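Local structure of SIS domain protein (Listeria monocytogenes str. 4b F2365, 3FXA) at residues G57-K62 / A162-F167; K61-S66 / I95-S100; H65-N68 / P73-F76; V75-S80 / G85-L90; S80-G85 / L109-A114. The protein probably binds and isomerises sugar phosphates, as a tetrameric member of the SIS (sugar isomerase) domain family. One frame throughout, in Å; residues are numbered along the deposited sequence.

Contact 1 (G57-K62 / A162-F167); sequences GVAAKK and AVIASF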
# COMPACT_ATOMS: atom_id res chain seq x y z
N GLY A 57 -5.91 10.79 -0.06
CA GLY A 57 -5.17 9.61 0.38
C GLY A 57 -3.66 9.74 0.14
O GLY A 57 -2.90 9.34 1.01
N VAL A 58 -3.24 10.28 -1.02
CA VAL A 58 -1.81 10.46 -1.30
C VAL A 58 -1.26 11.51 -0.31
O VAL A 58 -0.15 11.33 0.23
CB VAL A 58 -1.50 10.78 -2.78
CG1 VAL A 58 0.02 10.91 -2.97
CG2 VAL A 58 -2.14 9.70 -3.70
N ALA A 59 -2.02 12.59 -0.09
CA ALA A 59 -1.66 13.61 0.93
C ALA A 59 -1.51 12.93 2.29
O ALA A 59 -0.53 13.15 2.98
CB ALA A 59 -2.72 14.70 1.01
N ALA A 60 -2.45 12.03 2.62
CA ALA A 60 -2.39 11.31 3.90
C ALA A 60 -1.10 10.50 4.04
O ALA A 60 -0.43 10.49 5.10
CB ALA A 60 -3.64 10.40 4.08
N LYS A 61 -0.74 9.82 2.95
CA LYS A 61 0.49 9.02 2.91
C LYS A 61 1.74 9.92 3.04
O LYS A 61 2.74 9.48 3.61
CB LYS A 61 0.54 8.16 1.66
CG LYS A 61 -0.50 7.05 1.71
CD LYS A 61 -0.64 6.34 0.38
CE LYS A 61 -1.77 5.29 0.44
NZ LYS A 61 -2.07 4.58 -0.84
N LYS A 62 1.65 11.17 2.56
CA LYS A 62 2.80 12.09 2.66
C LYS A 62 2.96 12.47 4.15
O LYS A 62 4.08 12.40 4.69
CB LYS A 62 2.64 13.29 1.71
CG LYS A 62 3.97 13.87 1.21
CD LYS A 62 4.81 14.42 2.32
CE LYS A 62 6.09 14.96 1.84
NZ LYS A 62 6.80 15.72 2.91
N ALA A 162 -1.54 22.18 -1.21
CA ALA A 162 -1.81 23.05 -0.06
C ALA A 162 -1.90 22.23 1.25
O ALA A 162 -1.33 22.60 2.28
CB ALA A 162 -3.09 23.86 -0.25
N VAL A 163 -2.59 21.09 1.19
CA VAL A 163 -2.62 20.18 2.34
C VAL A 163 -1.23 19.63 2.71
O VAL A 163 -0.86 19.70 3.87
CB VAL A 163 -3.63 19.00 2.17
CG1 VAL A 163 -3.57 18.07 3.37
CG2 VAL A 163 -5.04 19.51 1.99
N ILE A 164 -0.47 19.15 1.73
CA ILE A 164 0.85 18.60 2.00
C ILE A 164 1.74 19.70 2.61
O ILE A 164 2.36 19.48 3.66
CB ILE A 164 1.51 18.00 0.73
CG1 ILE A 164 0.75 16.75 0.26
CG2 ILE A 164 2.97 17.64 1.02
CD1 ILE A 164 1.25 16.19 -1.08
N ALA A 165 1.79 20.86 1.95
CA ALA A 165 2.58 22.00 2.45
C ALA A 165 2.19 22.42 3.86
O ALA A 165 3.07 22.75 4.68
CB ALA A 165 2.43 23.19 1.52
N SER A 166 0.88 22.42 4.16
CA SER A 166 0.41 22.74 5.52
C SER A 166 1.07 21.84 6.58
O SER A 166 1.66 22.31 7.53
CB SER A 166 -1.11 22.66 5.62
OG SER A 166 -1.76 23.61 4.81
N PHE A 167 1.03 20.53 6.35
CA PHE A 167 1.65 19.59 7.29
C PHE A 167 3.19 19.55 7.20
O PHE A 167 3.85 19.29 8.21
CB PHE A 167 0.96 18.21 7.27
CG PHE A 167 -0.37 18.23 7.95
CD1 PHE A 167 -1.51 18.60 7.26
CD2 PHE A 167 -0.49 17.98 9.32
CE1 PHE A 167 -2.77 18.66 7.90
CE2 PHE A 167 -1.72 18.05 9.98
CZ PHE A 167 -2.87 18.38 9.28
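Lys-62 NZ is gripped twice at the end of its buried chain, by a hydrogen bond to Ser-66 OG and by a salt bridge to Asp-168 OD1 on the partner helix, so the charge is paired while the aliphatic part of the chain packs against Ile-164. Chi1 (-150°), with CG opposite the backbone N, brings CG over Ile-164 CG2, and the bend at chi2 brings CD there as well, each 3.9 Å from that methyl; the two side chains cross at about a right angle. The CG1 branch of Ile-164 meets the same helix one turn earlier: it lies 4.0 Å from Ala-59 CA and 4.1 Å from Ala-59 CB. Val-163 CG1 completes the patch, 4.2 Å from Ala-59 CB. The helical segments run nearly parallel, 17° apart, with axes 9.4 Å from each other, and the small Ala-59 faces the larger Ile-164 where they come nearest. Ala-59 and Val-163 also touch Ile-99, joining the helix pair to the central strand. Lys-62 packs on Val-58 of the second subunit, and Ile-164 reaches Met-161 of that chain. With no hydrogen bond between the segments themselves, apolar fit joins them here, and the Lys-62 to Asp-168 salt bridge probably helps fix the two helices against each other.

Contact 2 (K61-S66 / I95-S100); sequences KKLVHS and ILILIS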
# COMPACT_ATOMS: atom_id res chain seq x y z
N LYS A 61 -0.74 9.82 2.95
CA LYS A 61 0.49 9.02 2.91
C LYS A 61 1.74 9.92 3.04
O LYS A 61 2.74 9.48 3.61
CB LYS A 61 0.54 8.16 1.66
CG LYS A 61 -0.50 7.05 1.71
CD LYS A 61 -0.64 6.34 0.38
CE LYS A 61 -1.77 5.29 0.44
NZ LYS A 61 -2.07 4.58 -0.84
N LYS A 62 1.65 11.17 2.56
CA LYS A 62 2.80 12.09 2.66
C LYS A 62 2.96 12.47 4.15
O LYS A 62 4.08 12.40 4.69
CB LYS A 62 2.64 13.29 1.71
CG LYS A 62 3.97 13.87 1.21
CD LYS A 62 4.81 14.42 2.32
CE LYS A 62 6.09 14.96 1.84
NZ LYS A 62 6.80 15.72 2.91
N LEU A 63 1.86 12.83 4.81
CA LEU A 63 1.88 13.09 6.25
C LEU A 63 2.49 11.91 7.04
O LEU A 63 3.40 12.09 7.87
CB LEU A 63 0.50 13.38 6.81
CG LEU A 63 -0.14 14.77 6.68
CD1 LEU A 63 -0.35 15.24 5.25
CD2 LEU A 63 -1.45 14.78 7.47
N VAL A 64 2.01 10.71 6.74
CA VAL A 64 2.47 9.47 7.39
C VAL A 64 3.96 9.24 7.19
O VAL A 64 4.66 9.02 8.17
CB VAL A 64 1.64 8.25 6.91
CG1 VAL A 64 2.31 6.90 7.32
CG2 VAL A 64 0.16 8.34 7.41
N HIS A 65 4.47 9.38 5.97
CA HIS A 65 5.92 9.24 5.79
C HIS A 65 6.74 10.26 6.61
O HIS A 65 7.66 9.89 7.37
CB HIS A 65 6.33 9.35 4.31
CG HIS A 65 7.82 9.31 4.12
ND1 HIS A 65 8.54 8.13 4.17
CD2 HIS A 65 8.73 10.30 3.97
CE1 HIS A 65 9.82 8.40 4.03
NE2 HIS A 65 9.97 9.70 3.91
N SER A 66 6.40 11.53 6.43
CA SER A 66 7.13 12.61 7.08
C SER A 66 7.04 12.64 8.60
O SER A 66 8.03 12.97 9.26
CB SER A 66 6.82 13.97 6.42
OG SER A 66 7.25 13.93 5.06
N ILE A 95 -4.08 10.14 17.46
CA ILE A 95 -4.62 11.29 16.76
C ILE A 95 -5.08 10.81 15.40
O ILE A 95 -4.26 10.30 14.65
CB ILE A 95 -3.56 12.39 16.55
CG1 ILE A 95 -2.97 12.86 17.91
CG2 ILE A 95 -4.18 13.55 15.78
CD1 ILE A 95 -1.86 13.90 17.82
N LEU A 96 -6.39 10.90 15.12
CA LEU A 96 -6.94 10.57 13.80
C LEU A 96 -7.00 11.86 12.99
O LEU A 96 -7.56 12.86 13.47
CB LEU A 96 -8.32 9.91 13.92
CG LEU A 96 -9.06 9.56 12.62
CD1 LEU A 96 -8.31 8.51 11.79
CD2 LEU A 96 -10.49 9.10 12.91
N ILE A 97 -6.40 11.84 11.81
CA ILE A 97 -6.41 12.95 10.87
C ILE A 97 -7.21 12.50 9.65
O ILE A 97 -6.82 11.54 8.96
CB ILE A 97 -5.00 13.43 10.46
CG1 ILE A 97 -4.16 13.76 11.70
CG2 ILE A 97 -5.11 14.62 9.48
CD1 ILE A 97 -2.76 14.37 11.40
N LEU A 98 -8.34 13.17 9.41
CA LEU A 98 -9.17 12.89 8.24
C LEU A 98 -8.95 14.01 7.23
O LEU A 98 -9.13 15.18 7.56
CB LEU A 98 -10.63 12.78 8.63
CG LEU A 98 -10.96 11.66 9.63
CD1 LEU A 98 -12.46 11.64 9.90
CD2 LEU A 98 -10.49 10.26 9.16
N ILE A 99 -8.56 13.65 6.00
CA ILE A 99 -8.28 14.62 4.92
C ILE A 99 -9.37 14.48 3.85
O ILE A 99 -9.49 13.44 3.19
CB ILE A 99 -6.91 14.44 4.25
CG1 ILE A 99 -5.79 14.46 5.28
CG2 ILE A 99 -6.68 15.55 3.17
CD1 ILE A 99 -4.41 14.17 4.74
N SER A 100 -10.21 15.50 3.77
CA SER A 100 -11.30 15.54 2.81
C SER A 100 -11.57 16.97 2.41
O SER A 100 -12.01 17.75 3.25
CB SER A 100 -12.56 14.93 3.44
OG SER A 100 -13.69 15.28 2.69
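Helix 55-69 passes over strand 95-99 with the CA atoms of Leu-63 and Ile-97, the nearest pair, still 9.5 Å apart, so side chains alone span the gap. Leu-63 does so with one methyl: its CD2 lies 4.1 Å from Ile-99 CD1 and 4.2 Å from Ile-97 CD1, and meets Ile-97 CG2 at 4.2 Å as well. Toward Ile-99 the approach is tip to tip, whereas Leu-63 runs at a slant to Ile-97 and touches both of its branches. Ile-97 and Ile-99, two residues apart on the strand, present the same face to the helix, and in both the CG1 branch lies beside the backbone N (chi1 -54° and -55°), sending each CD1 to the leucine. This is the helix-on-sheet layer of the Rossmann-like alpha/beta/alpha sandwich of SIS domains: strand 95-99 lies in the middle of the parallel sheet, hydrogen-bonded to strands 48-51 and 121-126. Helix 157-177 adds to the same cluster of side chains, bringing Phe-167 against Leu-63. Ile-97 additionally packs on Phe-67, one turn further along helix 55-69, while on the reverse face of the sheet Leu-96 and Leu-98 rest on Leu-122.

Contact 3 (H65-N68 / P73-F76); sequences HSFN and PAVF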
# COMPACT_ATOMS: atom_id res chain seq x y z
N HIS A 65 4.47 9.38 5.97
CA HIS A 65 5.92 9.24 5.79
C HIS A 65 6.74 10.26 6.61
O HIS A 65 7.66 9.89 7.37
CB HIS A 65 6.33 9.35 4.31
CG HIS A 65 7.82 9.31 4.12
ND1 HIS A 65 8.54 8.13 4.17
CD2 HIS A 65 8.73 10.30 3.97
CE1 HIS A 65 9.82 8.40 4.03
NE2 HIS A 65 9.97 9.70 3.91
N SER A 66 6.40 11.53 6.43
CA SER A 66 7.13 12.61 7.08
C SER A 66 7.04 12.64 8.60
O SER A 66 8.03 12.97 9.26
CB SER A 66 6.82 13.97 6.42
OG SER A 66 7.25 13.93 5.06
N PHE A 67 5.89 12.23 9.16
CA PHE A 67 5.74 12.13 10.62
C PHE A 67 6.70 11.05 11.12
O PHE A 67 7.48 11.27 12.07
CB PHE A 67 4.29 11.83 11.05
CG PHE A 67 3.39 13.01 11.08
CD1 PHE A 67 3.75 14.16 11.81
CD2 PHE A 67 2.12 12.96 10.50
CE1 PHE A 67 2.87 15.26 11.89
CE2 PHE A 67 1.26 14.07 10.58
CZ PHE A 67 1.62 15.20 11.26
N ASN A 68 6.71 9.89 10.46
CA ASN A 68 7.67 8.83 10.82
C ASN A 68 9.11 9.28 10.75
O ASN A 68 9.90 8.98 11.65
CB ASN A 68 7.45 7.54 10.02
CG ASN A 68 6.20 6.82 10.46
OD1 ASN A 68 6.02 6.57 11.65
ND2 ASN A 68 5.37 6.42 9.51
N PRO A 73 5.47 8.36 15.31
CA PRO A 73 4.84 7.19 14.66
C PRO A 73 3.51 7.53 14.01
O PRO A 73 2.68 8.23 14.63
CB PRO A 73 4.60 6.21 15.81
CG PRO A 73 5.30 6.72 16.95
CD PRO A 73 5.94 8.01 16.66
N ALA A 74 3.34 7.05 12.79
CA ALA A 74 2.17 7.33 11.97
C ALA A 74 1.86 6.15 11.07
O ALA A 74 2.76 5.40 10.69
CB ALA A 74 2.40 8.56 11.17
N VAL A 75 0.59 5.99 10.75
CA VAL A 75 0.08 4.90 9.91
C VAL A 75 -1.04 5.39 9.02
O VAL A 75 -1.85 6.22 9.46
CB VAL A 75 -0.40 3.70 10.76
CG1 VAL A 75 -1.62 4.07 11.58
CG2 VAL A 75 -0.75 2.54 9.82
N PHE A 76 -1.09 4.89 7.79
CA PHE A 76 -2.18 5.21 6.87
C PHE A 76 -3.34 4.27 7.16
O PHE A 76 -3.13 3.06 7.27
CB PHE A 76 -1.77 5.10 5.40
CG PHE A 76 -2.91 5.42 4.45
CD1 PHE A 76 -3.39 6.71 4.35
CD2 PHE A 76 -3.48 4.42 3.67
CE1 PHE A 76 -4.47 7.03 3.51
CE2 PHE A 76 -4.55 4.72 2.81
CZ PHE A 76 -5.03 6.04 2.72
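The side-chain amide of Asn-68 makes two hydrogen bonds to the backbone of Ala-74, accepting from its N through OD1 and donating to its O through ND2, both at 3.0 Å. The pair ties the last turns of the helix to the following strand in the beta-alpha-beta unit formed by strand 48-51, helix 55-69 and strand 74-76. Both donors stand above the carbonyl plane they address; they differ in straightness, with N-H...O angles of 141° for Ala-74 N and 160° for Asn-68 ND2, and Ala-74 O lies close to the plane of the Asn-68 amide. Asn-68 CG lies beside the backbone N, turned from the carbonyl carbon (chi1 -72°), which swings the amide to the strand. Together the bonds hold the amide at both ends and should fix its rotation. The same OD1 sits 3.3 Å from Pro-73 CA. Strand 74-76 bonds to strand 48-51, and Val-75, turned from the helix, touches Val-75 of the third subunit. The Phe-67 ring leads away from the strand toward Phe-167 and Ile-171. The methyl of Ala-74 sits between Phe-67 and the amide, its CB 3.8 Å from Phe-67 CB and 4.0 Å from Asn-68 ND2.

Contact 4 (V75-S80 / G85-L90); sequences VFLTPS and GTLGVL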
# COMPACT_ATOMS: atom_id res chain seq x y z
N VAL A 75 0.59 5.99 10.75
CA VAL A 75 0.08 4.90 9.91
C VAL A 75 -1.04 5.39 9.02
O VAL A 75 -1.85 6.22 9.46
CB VAL A 75 -0.40 3.70 10.76
CG1 VAL A 75 -1.62 4.07 11.58
CG2 VAL A 75 -0.75 2.54 9.82
N PHE A 76 -1.09 4.89 7.79
CA PHE A 76 -2.18 5.21 6.87
C PHE A 76 -3.34 4.27 7.16
O PHE A 76 -3.13 3.06 7.27
CB PHE A 76 -1.77 5.10 5.40
CG PHE A 76 -2.91 5.42 4.45
CD1 PHE A 76 -3.39 6.71 4.35
CD2 PHE A 76 -3.48 4.42 3.67
CE1 PHE A 76 -4.47 7.03 3.51
CE2 PHE A 76 -4.55 4.72 2.81
CZ PHE A 76 -5.03 6.04 2.72
N LEU A 77 -4.53 4.82 7.29
CA LEU A 77 -5.76 4.03 7.48
C LEU A 77 -6.55 4.04 6.17
O LEU A 77 -7.15 5.05 5.82
CB LEU A 77 -6.57 4.60 8.64
CG LEU A 77 -7.90 3.94 8.99
CD1 LEU A 77 -7.72 2.44 9.34
CD2 LEU A 77 -8.55 4.64 10.13
N THR A 78 -6.55 2.90 5.45
CA THR A 78 -7.25 2.75 4.15
C THR A 78 -8.76 2.66 4.44
O THR A 78 -9.18 1.72 5.12
CB THR A 78 -6.76 1.47 3.38
OG1 THR A 78 -5.34 1.53 3.23
CG2 THR A 78 -7.40 1.36 2.02
N PRO A 79 -9.58 3.64 3.98
CA PRO A 79 -11.02 3.61 4.32
C PRO A 79 -11.79 2.30 3.93
O PRO A 79 -12.69 1.89 4.67
CB PRO A 79 -11.58 4.86 3.63
CG PRO A 79 -10.42 5.78 3.56
CD PRO A 79 -9.24 4.91 3.29
N SER A 80 -11.43 1.68 2.81
CA SER A 80 -12.09 0.42 2.37
C SER A 80 -11.65 -0.82 3.20
O SER A 80 -12.28 -1.90 3.08
CB SER A 80 -11.92 0.20 0.86
OG SER A 80 -10.58 0.21 0.44
N GLY A 85 -12.37 -3.98 9.73
CA GLY A 85 -11.46 -4.42 10.78
C GLY A 85 -10.23 -3.59 11.11
O GLY A 85 -9.75 -3.66 12.24
N THR A 86 -9.72 -2.82 10.15
CA THR A 86 -8.47 -2.08 10.38
C THR A 86 -8.66 -0.87 11.28
O THR A 86 -7.66 -0.33 11.76
CB THR A 86 -7.65 -1.83 9.10
OG1 THR A 86 -8.30 -0.89 8.23
CG2 THR A 86 -7.40 -3.16 8.37
N LEU A 87 -9.92 -0.47 11.57
CA LEU A 87 -10.17 0.56 12.61
C LEU A 87 -9.63 0.15 13.98
O LEU A 87 -9.45 1.00 14.86
CB LEU A 87 -11.66 0.94 12.71
CG LEU A 87 -12.16 2.03 11.81
CD1 LEU A 87 -13.65 2.06 11.83
CD2 LEU A 87 -11.57 3.40 12.22
N GLY A 88 -9.37 -1.14 14.17
CA GLY A 88 -8.65 -1.61 15.37
C GLY A 88 -7.24 -1.06 15.57
O GLY A 88 -6.71 -1.12 16.67
N VAL A 89 -6.62 -0.50 14.52
CA VAL A 89 -5.30 0.16 14.62
C VAL A 89 -5.38 1.47 15.46
O VAL A 89 -4.37 1.88 16.03
CB VAL A 89 -4.67 0.46 13.21
CG1 VAL A 89 -5.31 1.70 12.58
CG2 VAL A 89 -3.16 0.67 13.29
N LEU A 90 -6.57 2.09 15.50
CA LEU A 90 -6.82 3.35 16.18
C LEU A 90 -7.07 3.11 17.67
O LEU A 90 -7.94 2.31 18.04
CB LEU A 90 -8.05 4.04 15.58
CG LEU A 90 -8.44 5.41 16.17
CD1 LEU A 90 -7.30 6.38 15.86
CD2 LEU A 90 -9.76 5.87 15.60
O HOH W 1 -6.14 0.34 6.98
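A connection that leaves the edge strand of the SIS domain sheet, runs through helix 79-86 and folds back in a short 3-10 turn at 87-89 brings Leu-77 against Thr-86, Leu-87 and Val-89. Leu-77 is the hub, and its two methyls divide the work. CD1 passes Thr-86, the side chains sliding by in opposite directions with OG1 3.6 Å away, and also meets Val-89 CG1 at 4.1 Å; CD2 packs on Leu-87 CD2 at 3.9 Å. Val-89 then uses its second methyl on the strand, CG2 facing Val-75 CG1 tip to tip at 4.1 Å. One water makes the polar link: it accepts from Thr-78 N at 3.0 Å and bonds to Thr-86 OG1 at 2.8 Å, bridging the residue just before the helix to Thr-86. Thr-86 OG1 is turned between its own backbone N and carbonyl carbon (chi1 69°), which brings the hydroxyl to the water and probably also to Asp-81 O, five residues back. The turn 87-89 is drawn tight by bonds such as Val-89 N to Thr-86 O, and Lys-47 NZ binds Val-89 O. Strand 48-51 flanks Val-75 and Leu-77 through Val-49, Ala-82 of helix 79-86 packs against Leu-77 and Leu-87, and the third subunit brings His-65 onto Thr-86 and Asn-68 onto Val-89.

Contact 5 (S80-G85 / L109-A114); sequences SDAVHG and LNLIPA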
# COMPACT_ATOMS: atom_id res chain seq x y z
N SER A 80 -11.43 1.68 2.81
CA SER A 80 -12.09 0.42 2.37
C SER A 80 -11.65 -0.82 3.20
O SER A 80 -12.28 -1.90 3.08
CB SER A 80 -11.92 0.20 0.86
OG SER A 80 -10.58 0.21 0.44
N ASP A 81 -10.59 -0.69 4.01
CA ASP A 81 -10.16 -1.72 4.98
C ASP A 81 -10.64 -1.35 6.39
O ASP A 81 -10.97 -2.24 7.16
CB ASP A 81 -8.65 -1.93 4.99
CG ASP A 81 -8.14 -2.41 3.65
OD1 ASP A 81 -8.88 -3.16 2.98
OD2 ASP A 81 -7.02 -2.00 3.25
N ALA A 82 -10.60 -0.05 6.73
CA ALA A 82 -11.02 0.51 8.05
C ALA A 82 -12.34 -0.02 8.63
O ALA A 82 -12.38 -0.52 9.75
CB ALA A 82 -11.05 2.04 7.96
N VAL A 83 -13.41 0.08 7.83
CA VAL A 83 -14.75 -0.41 8.21
C VAL A 83 -14.91 -1.96 8.15
O VAL A 83 -16.00 -2.49 8.43
CB VAL A 83 -15.85 0.28 7.38
CG1 VAL A 83 -15.83 1.78 7.66
CG2 VAL A 83 -15.75 -0.03 5.88
N HIS A 84 -13.82 -2.65 7.79
CA HIS A 84 -13.73 -4.11 7.71
C HIS A 84 -12.64 -4.69 8.62
O HIS A 84 -12.07 -5.77 8.35
CB HIS A 84 -13.51 -4.48 6.24
CG HIS A 84 -14.70 -4.22 5.39
ND1 HIS A 84 -14.80 -3.15 4.54
CD2 HIS A 84 -15.87 -4.89 5.31
CE1 HIS A 84 -15.98 -3.18 3.95
NE2 HIS A 84 -16.65 -4.23 4.39
N GLY A 85 -12.37 -3.98 9.73
CA GLY A 85 -11.46 -4.42 10.78
C GLY A 85 -10.23 -3.59 11.11
O GLY A 85 -9.75 -3.66 12.24
N LEU A 109 -16.53 9.67 6.86
CA LEU A 109 -17.56 9.94 7.87
C LEU A 109 -17.89 8.67 8.64
O LEU A 109 -18.14 8.73 9.84
CB LEU A 109 -18.83 10.52 7.25
CG LEU A 109 -18.77 11.85 6.50
CD1 LEU A 109 -20.17 12.35 6.18
CD2 LEU A 109 -17.97 12.93 7.27
N ASN A 110 -17.87 7.52 7.94
CA ASN A 110 -18.05 6.18 8.54
C ASN A 110 -17.01 5.79 9.62
O ASN A 110 -17.26 4.85 10.37
CB ASN A 110 -18.06 5.09 7.45
CG ASN A 110 -19.30 5.14 6.55
OD1 ASN A 110 -20.34 5.70 6.91
ND2 ASN A 110 -19.19 4.54 5.39
N LEU A 111 -15.88 6.50 9.68
CA LEU A 111 -14.80 6.32 10.65
C LEU A 111 -14.97 7.13 11.92
O LEU A 111 -14.33 6.83 12.93
CB LEU A 111 -13.43 6.72 10.01
CG LEU A 111 -13.16 6.17 8.60
CD1 LEU A 111 -11.79 6.62 8.03
CD2 LEU A 111 -13.32 4.65 8.54
N ILE A 112 -15.84 8.15 11.91
CA ILE A 112 -15.99 9.06 13.05
C ILE A 112 -16.62 8.38 14.27
O ILE A 112 -16.10 8.54 15.37
CB ILE A 112 -16.70 10.39 12.67
CG1 ILE A 112 -15.84 11.15 11.64
CG2 ILE A 112 -16.88 11.27 13.89
CD1 ILE A 112 -16.51 12.36 11.02
N PRO A 113 -17.69 7.59 14.06
CA PRO A 113 -18.25 6.92 15.26
C PRO A 113 -17.23 6.08 16.06
O PRO A 113 -17.24 6.15 17.30
CB PRO A 113 -19.38 6.08 14.69
CG PRO A 113 -19.79 6.76 13.49
CD PRO A 113 -18.54 7.33 12.88
N ALA A 114 -16.36 5.32 15.38
CA ALA A 114 -15.31 4.55 16.06
C ALA A 114 -14.31 5.45 16.77
O ALA A 114 -13.87 5.16 17.90
CB ALA A 114 -14.59 3.62 15.09
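This is a small apolar contact between two outer elements of the fold, helix 79-86 and the type I beta turn from Leu-109 to Ile-112 that leads into helix 112-118, and no hydrogen bond crosses it. One methyl of Leu-111 carries most of it. Its CD2 lies 3.5 Å from Ala-82 CB, a snug fit, and 3.9 Å from Val-83 CG1, bridging two successive residues of the helix. Leu-111 and Val-83 meet at about a right angle. In the leucine, chi1 of -47° sets CG beside the backbone N; CD1 prolongs the chain toward the sheet, and CD2, branching off it, reaches helix 79-86 while the backbones stay apart, with 7.2 Å between the CA atoms of Val-83 and Leu-111. At the more exposed margin Asn-110 offers its CB rather than its amide, 4.0 Å from Val-83 CG1. The turn itself is closed by Ile-112 N bonding to Leu-109 O. Helix 79-86 is irregular here, widening to a pi-type turn at 82-85. Val-83 itself lies between chains, packing on Pro-190 of the third subunit and Glu-107 of the fourth. Within the subunit, Ala-114 of helix 112-118 rests on Leu-87, Leu-111 touches Leu-98 of strand 95-99, and Ile-112 packs on helix 132-136.

Overall arrangement
From the N terminus, contacts 1, 2 and 3 all set out from helix 55-69. Contact 3 closes first, over the short turn to edge strand 74-76; contact 4 starts on that strand and closes a second small loop at 85-90. Contact 5, opening within helix 79-86, crosses contact 4 and also contact 2, which ends on central strand 95-99 before contact 5 closes at 109-114. Contact 4 is nested in contact 2, and contact 1, reaching helix 157-177, encloses contacts 3, 4 and 5. Contact 1 pairs two helices on one face of the sheet, contact 2 seats one of them on its central strand, and contacts 4 and 5, their centres about 7 Å apart, share helix 79-86.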